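Local coordinates for protein putidaredoxin reductase (Pseudomonas putida, PDB 1Q1R) that probably passes electrons from NADH through its bound FAD to putidaredoxin, the iron-sulfur protein that feeds the cytochrome P450cam monooxygenase, at residues 49-52 against 56-59; 129-134 against 139-144. One frame throughout, in Å; residues are numbered along the deposited sequence.

Contact 1: 49-52 against 56-59. With FAD (flavin-adenine dinucleotide), chain C.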
# COMPACT_ATOMS: atom_id res chain seq x y z
N SER A 49 -2.65 10.48 -3.54
CA SER A 49 -2.95 11.08 -2.23
C SER A 49 -1.86 12.11 -1.96
O SER A 49 -1.74 12.64 -0.85
CB SER A 49 -2.97 10.02 -1.12
OG SER A 49 -1.76 9.29 -1.07
N LYS A 50 -1.07 12.40 -2.99
CA LYS A 50 0.03 13.35 -2.90
C LYS A 50 -0.02 14.47 -3.96
O LYS A 50 -0.99 15.23 -4.01
CB LYS A 50 1.36 12.59 -2.96
CG LYS A 50 1.47 11.49 -1.89
CD LYS A 50 2.75 10.67 -2.04
CE LYS A 50 2.79 9.54 -1.03
NZ LYS A 50 1.68 8.56 -1.20
N ALA A 51 1.00 14.55 -4.80
CA ALA A 51 1.08 15.60 -5.82
C ALA A 51 -0.05 15.63 -6.86
O ALA A 51 -0.44 16.72 -7.31
CB ALA A 51 2.45 15.54 -6.54
N TYR A 52 -0.55 14.47 -7.26
CA TYR A 52 -1.63 14.47 -8.24
C TYR A 52 -2.91 14.97 -7.56
O TYR A 52 -3.65 15.78 -8.12
CB TYR A 52 -1.86 13.08 -8.83
CG TYR A 52 -2.73 13.13 -10.07
CD1 TYR A 52 -2.25 13.72 -11.25
CD2 TYR A 52 -4.03 12.65 -10.07
CE1 TYR A 52 -3.05 13.82 -12.39
CE2 TYR A 52 -4.85 12.75 -11.21
CZ TYR A 52 -4.34 13.34 -12.36
OH TYR A 52 -5.12 13.44 -13.49
N LYS A 56 -0.85 19.14 -8.90
CA LYS A 56 0.43 19.67 -9.34
C LYS A 56 1.23 18.77 -10.26
O LYS A 56 2.33 19.12 -10.68
CB LYS A 56 1.28 20.04 -8.12
CG LYS A 56 0.66 21.13 -7.26
CD LYS A 56 1.46 21.36 -5.99
CE LYS A 56 0.82 22.43 -5.12
NZ LYS A 56 0.79 23.76 -5.81
N ALA A 57 0.68 17.60 -10.57
CA ALA A 57 1.36 16.67 -11.48
C ALA A 57 0.40 16.40 -12.64
O ALA A 57 -0.82 16.44 -12.46
CB ALA A 57 1.71 15.37 -10.76
N THR A 58 0.94 16.14 -13.82
CA THR A 58 0.11 15.89 -14.99
C THR A 58 -0.38 14.44 -15.01
O THR A 58 0.19 13.56 -14.36
CB THR A 58 0.87 16.16 -16.30
OG1 THR A 58 1.92 15.20 -16.45
CG2 THR A 58 1.45 17.57 -16.28
N ALA A 59 -1.45 14.19 -15.77
CA ALA A 59 -1.99 12.84 -15.84
C ALA A 59 -0.97 11.96 -16.53
O ALA A 59 -0.82 10.78 -16.20
CB ALA A 59 -3.30 12.84 -16.61
PA FAD C . -3.77 -2.95 -7.45
O1A FAD C . -5.06 -2.99 -6.72
O2A FAD C . -3.11 -1.64 -7.66
O5B FAD C . -3.96 -3.64 -8.89
C5B FAD C . -4.79 -4.79 -9.07
C4B FAD C . -5.63 -4.59 -10.35
O4B FAD C . -6.19 -5.88 -10.79
C3B FAD C . -6.83 -3.67 -10.09
O3B FAD C . -7.05 -2.85 -11.24
C2B FAD C . -7.97 -4.64 -9.94
O2B FAD C . -9.21 -4.01 -10.30
C1B FAD C . -7.61 -5.69 -10.97
N9A FAD C . -8.38 -6.96 -10.84
C8A FAD C . -8.68 -7.62 -9.70
N7A FAD C . -9.40 -8.70 -10.00
C5A FAD C . -9.55 -8.74 -11.32
C6A FAD C . -10.20 -9.62 -12.19
N6A FAD C . -10.85 -10.68 -11.71
N1A FAD C . -10.17 -9.37 -13.52
C2A FAD C . -9.53 -8.30 -14.01
N3A FAD C . -8.91 -7.45 -13.19
C4A FAD C . -8.90 -7.65 -11.85
N1 FAD C . 2.62 2.31 -1.35
C2 FAD C . 3.88 2.78 -0.97
O2 FAD C . 4.82 2.00 -0.85
N3 FAD C . 4.06 4.16 -0.73
C4 FAD C . 2.98 5.05 -0.89
O4 FAD C . 3.16 6.26 -0.72
C4X FAD C . 1.71 4.58 -1.27
N5 FAD C . 0.67 5.44 -1.48
C5X FAD C . -0.54 5.02 -1.93
C6 FAD C . -1.58 5.94 -2.15
C7 FAD C . -2.84 5.51 -2.64
C7M FAD C . -3.96 6.54 -2.84
C8 FAD C . -3.05 4.13 -2.90
C8M FAD C . -4.39 3.63 -3.46
C9 FAD C . -2.02 3.21 -2.68
C9A FAD C . -0.77 3.64 -2.19
N10 FAD C . 0.30 2.72 -1.96
C10 FAD C . 1.54 3.20 -1.51
C1' FAD C . 0.09 1.26 -2.20
C2' FAD C . 0.72 0.83 -3.53
O2' FAD C . 0.30 1.74 -4.55
C3' FAD C . 0.31 -0.61 -3.89
O3' FAD C . 0.65 -1.48 -2.80
C4' FAD C . 1.03 -1.07 -5.16
O4' FAD C . 0.70 -0.19 -6.24
C5' FAD C . 0.65 -2.51 -5.56
O5' FAD C . -0.70 -2.60 -6.04
P FAD C . -1.16 -3.96 -6.78
O1P FAD C . -0.76 -3.88 -8.20
O2P FAD C . -0.66 -5.10 -5.98
O3P FAD C . -2.78 -3.95 -6.65
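Tyr52 lies alongside residues 57-59, the length of its ring following their backbone. Its CG is anti to the backbone N (chi1 -166°), which brings the ring round to the second segment although the CB bond sets out away from it. Ala57 O comes obliquely to the ring, 3.3 Å from Tyr52 CD1. Thr58 C sits at the ring edge, 3.8 Å from Tyr52 CE1. Farther out, the Tyr52 hydroxyl brushes the methyl of Ala59, OH to CB 3.7 Å. The polar work of that hydroxyl is done with Glu140, and Arg143 makes a cation-pi contact with the ring, so helix 136-144 fixes the tyrosine as well.

Ala57 is the apolar centre of the small patch. Its methyl points at the first segment and meets both Ala51 CB and Tyr52 CD1, each 4.3 Å from Ala57 CB. Beside this the chain closes on itself through one backbone hydrogen bond, Lys56 N to Ala51 O at 2.9 Å; it is fairly straight, 162° at the hydrogen.

The other end of 49-52 faces the cofactor. Lys50 runs extended until its final bend and gives NZ to FAD O4 at 2.8 Å, with a weak second bond to N5. Glu163 forms a salt bridge with the same NZ and also hydrogen-bonds Ser49 OG, positioning the lysine end at the flavin. The arrangement is a short surface loop closed by an i+5 to i (pi-turn-type) backbone hydrogen bond, in the connection between strand 31-35 and helix 67-72, bordering the flavin site of a glutathione reductase-type fold.

Contact 2: 129-134 against 139-144. With FAD (flavin-adenine dinucleotide), chain C.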
# COMPACT_ATOMS: atom_id res chain seq x y z
N ASN A 129 -20.24 13.19 -3.57
CA ASN A 129 -19.35 13.82 -2.61
C ASN A 129 -18.96 12.88 -1.46
O ASN A 129 -18.57 13.33 -0.38
CB ASN A 129 -19.94 15.13 -2.09
CG ASN A 129 -21.14 14.94 -1.19
OD1 ASN A 129 -21.87 13.96 -1.31
ND2 ASN A 129 -21.36 15.90 -0.31
N PHE A 130 -19.08 11.58 -1.71
CA PHE A 130 -18.66 10.56 -0.75
C PHE A 130 -17.83 9.62 -1.62
O PHE A 130 -18.34 9.06 -2.58
CB PHE A 130 -19.83 9.76 -0.17
CG PHE A 130 -19.39 8.68 0.78
CD1 PHE A 130 -19.31 8.93 2.15
CD2 PHE A 130 -18.98 7.43 0.31
CE1 PHE A 130 -18.82 7.97 3.03
CE2 PHE A 130 -18.49 6.46 1.19
CZ PHE A 130 -18.41 6.73 2.55
N ARG A 131 -16.55 9.46 -1.29
CA ARG A 131 -15.68 8.60 -2.09
C ARG A 131 -14.64 7.87 -1.27
O ARG A 131 -14.27 8.31 -0.18
CB ARG A 131 -14.93 9.43 -3.14
CG ARG A 131 -15.72 9.79 -4.40
CD ARG A 131 -15.58 8.69 -5.45
NE ARG A 131 -16.24 9.07 -6.70
CZ ARG A 131 -16.16 8.39 -7.83
NH1 ARG A 131 -15.45 7.27 -7.89
NH2 ARG A 131 -16.78 8.83 -8.91
N TYR A 132 -14.18 6.75 -1.82
CA TYR A 132 -13.09 5.97 -1.26
C TYR A 132 -11.95 6.42 -2.18
O TYR A 132 -12.21 7.04 -3.21
CB TYR A 132 -13.34 4.47 -1.42
CG TYR A 132 -14.49 3.96 -0.59
CD1 TYR A 132 -15.80 3.98 -1.10
CD2 TYR A 132 -14.30 3.52 0.71
CE1 TYR A 132 -16.88 3.56 -0.32
CE2 TYR A 132 -15.37 3.10 1.51
CZ TYR A 132 -16.66 3.13 0.99
OH TYR A 132 -17.71 2.74 1.78
N LEU A 133 -10.70 6.12 -1.84
CA LEU A 133 -9.59 6.53 -2.70
C LEU A 133 -8.70 5.37 -3.11
O LEU A 133 -7.87 4.91 -2.32
CB LEU A 133 -8.75 7.61 -2.02
CG LEU A 133 -7.48 8.08 -2.76
CD1 LEU A 133 -7.82 8.54 -4.18
CD2 LEU A 133 -6.83 9.21 -1.97
N ARG A 134 -8.87 4.89 -4.33
CA ARG A 134 -8.07 3.78 -4.83
C ARG A 134 -7.83 3.91 -6.34
O ARG A 134 -6.75 3.60 -6.83
CB ARG A 134 -8.76 2.45 -4.51
CG ARG A 134 -7.84 1.30 -4.04
CD ARG A 134 -6.80 0.94 -5.08
NE ARG A 134 -6.19 -0.39 -4.88
CZ ARG A 134 -5.35 -0.72 -3.90
NH1 ARG A 134 -5.00 0.16 -2.98
NH2 ARG A 134 -4.83 -1.94 -3.88
N ALA A 139 -9.60 9.57 -7.36
CA ALA A 139 -8.70 10.69 -7.13
C ALA A 139 -9.14 11.97 -7.83
O ALA A 139 -9.11 13.04 -7.22
CB ALA A 139 -7.26 10.32 -7.56
N GLU A 140 -9.54 11.88 -9.09
CA GLU A 140 -9.96 13.06 -9.82
C GLU A 140 -11.29 13.61 -9.30
O GLU A 140 -11.47 14.83 -9.22
CB GLU A 140 -10.00 12.75 -11.33
CG GLU A 140 -8.62 12.26 -11.82
CD GLU A 140 -8.48 12.16 -13.33
OE1 GLU A 140 -9.40 11.67 -14.01
OE2 GLU A 140 -7.42 12.58 -13.85
N CYS A 141 -12.20 12.72 -8.92
CA CYS A 141 -13.50 13.15 -8.37
C CYS A 141 -13.25 13.91 -7.07
O CYS A 141 -13.86 14.95 -6.81
CB CYS A 141 -14.38 11.92 -8.10
SG CYS A 141 -15.94 12.28 -7.21
N ILE A 142 -12.35 13.39 -6.24
CA ILE A 142 -12.03 14.04 -4.99
C ILE A 142 -11.30 15.37 -5.24
O ILE A 142 -11.68 16.41 -4.68
CB ILE A 142 -11.14 13.14 -4.10
CG1 ILE A 142 -11.96 11.99 -3.52
CG2 ILE A 142 -10.50 13.98 -2.97
CD1 ILE A 142 -11.12 10.84 -2.99
N ARG A 143 -10.26 15.35 -6.06
CA ARG A 143 -9.52 16.58 -6.33
C ARG A 143 -10.39 17.74 -6.80
O ARG A 143 -10.19 18.88 -6.37
CB ARG A 143 -8.42 16.35 -7.36
CG ARG A 143 -7.71 17.66 -7.73
CD ARG A 143 -7.45 17.74 -9.21
NE ARG A 143 -6.19 17.11 -9.56
CZ ARG A 143 -6.00 16.33 -10.63
NH1 ARG A 143 -7.00 16.07 -11.47
NH2 ARG A 143 -4.79 15.83 -10.84
N ARG A 144 -11.35 17.46 -7.68
CA ARG A 144 -12.23 18.50 -8.19
C ARG A 144 -12.99 19.16 -7.04
O ARG A 144 -13.41 20.31 -7.15
CB ARG A 144 -13.25 17.94 -9.20
CG ARG A 144 -12.65 17.52 -10.54
CD ARG A 144 -13.74 17.24 -11.58
NE ARG A 144 -14.63 16.16 -11.17
CZ ARG A 144 -14.43 14.87 -11.44
NH1 ARG A 144 -13.35 14.49 -12.11
NH2 ARG A 144 -15.30 13.96 -11.02
PA FAD C . -3.77 -2.95 -7.45
O1A FAD C . -5.06 -2.99 -6.72
O2A FAD C . -3.11 -1.64 -7.66
O5B FAD C . -3.96 -3.64 -8.89
C5B FAD C . -4.79 -4.79 -9.07
C4B FAD C . -5.63 -4.59 -10.35
O4B FAD C . -6.19 -5.88 -10.79
C3B FAD C . -6.83 -3.67 -10.09
O3B FAD C . -7.05 -2.85 -11.24
C2B FAD C . -7.97 -4.64 -9.94
O2B FAD C . -9.21 -4.01 -10.30
C1B FAD C . -7.61 -5.69 -10.97
N9A FAD C . -8.38 -6.96 -10.84
C8A FAD C . -8.68 -7.62 -9.70
N7A FAD C . -9.40 -8.70 -10.00
C5A FAD C . -9.55 -8.74 -11.32
C6A FAD C . -10.20 -9.62 -12.19
N6A FAD C . -10.85 -10.68 -11.71
N1A FAD C . -10.17 -9.37 -13.52
C2A FAD C . -9.53 -8.30 -14.01
N3A FAD C . -8.91 -7.45 -13.19
C4A FAD C . -8.90 -7.65 -11.85
N1 FAD C . 2.62 2.31 -1.35
C2 FAD C . 3.88 2.78 -0.97
O2 FAD C . 4.82 2.00 -0.85
N3 FAD C . 4.06 4.16 -0.73
C4 FAD C . 2.98 5.05 -0.89
O4 FAD C . 3.16 6.26 -0.72
C4X FAD C . 1.71 4.58 -1.27
N5 FAD C . 0.67 5.44 -1.48
C5X FAD C . -0.54 5.02 -1.93
C6 FAD C . -1.58 5.94 -2.15
C7 FAD C . -2.84 5.51 -2.64
C7M FAD C . -3.96 6.54 -2.84
C8 FAD C . -3.05 4.13 -2.90
C8M FAD C . -4.39 3.63 -3.46
C9 FAD C . -2.02 3.21 -2.68
C9A FAD C . -0.77 3.64 -2.19
N10 FAD C . 0.30 2.72 -1.96
C10 FAD C . 1.54 3.20 -1.51
C1' FAD C . 0.09 1.26 -2.20
C2' FAD C . 0.72 0.83 -3.53
O2' FAD C . 0.30 1.74 -4.55
C3' FAD C . 0.31 -0.61 -3.89
O3' FAD C . 0.65 -1.48 -2.80
C4' FAD C . 1.03 -1.07 -5.16
O4' FAD C . 0.70 -0.19 -6.24
C5' FAD C . 0.65 -2.51 -5.56
O5' FAD C . -0.70 -2.60 -6.04
P FAD C . -1.16 -3.96 -6.78
O1P FAD C . -0.76 -3.88 -8.20
O2P FAD C . -0.66 -5.10 -5.98
O3P FAD C . -2.78 -3.95 -6.65
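Arg131 and Cys141 make the closest approach between the edge strand and the helix, NE to SG 3.3 Å. The arginine starts with CG beside its own backbone N and then bends sharply at chi2 (-88°), folding the side chain back so that one guanidinium face lies over Cys141 CB. Cys141 meets it with SG anti to the backbone N (chi1 172°). Salt bridges from NH1 to Asp138 and from NH2 to Glu137 hold the guanidinium from the preceding helical turn.

Deeper in, Ile142 reaches toward the strand with its longer branch: CG1 packs on Arg131 CB at 3.9 Å, and CD1 touches Leu133 CB at 4.1 Å. Leu133 sends one methyl, CD1, to Ala139 CB at 3.9 Å, and its CG rests against the flavin methyl C7M at 3.8 Å. Next along, Arg134 heads away from the helix to the FAD diphosphate, where NH2 donates to O1A at 3.0 Å and NE adds a weak bond.

Strand and helix thus meet through apolar side chains and the Arg131 guanidinium against the cysteine, without hydrogen bonds between the segments. Carboxylates answer Arg131; Arg134 NH2 salt-bridges Asp284 and would also partly offset the phosphate charge.

In the fold
Contact 1 closes before contact 2 opens along the chain, yet their centres are only 13 Å apart, on the same side of the molecule's centre. The first belongs to the long connection after strand 31-35, a strand of the parallel sheet that also contains 6-10. The second pairs strand 130-132, at the edge of the other parallel sheet, with helix 136-144. They join directly: besides the Tyr52-Glu140 link, Tyr52 O is probably hydrogen-bonded to Arg143 NH2, 3.0 Å away, and Ser49 packs on Leu133. A surface loop (contact 1) and the strand-helix unit of contact 2 thus meet beside the FAD, and both contribute to its pocket, contact 1 at the flavin and contact 2 at flavin and diphosphate.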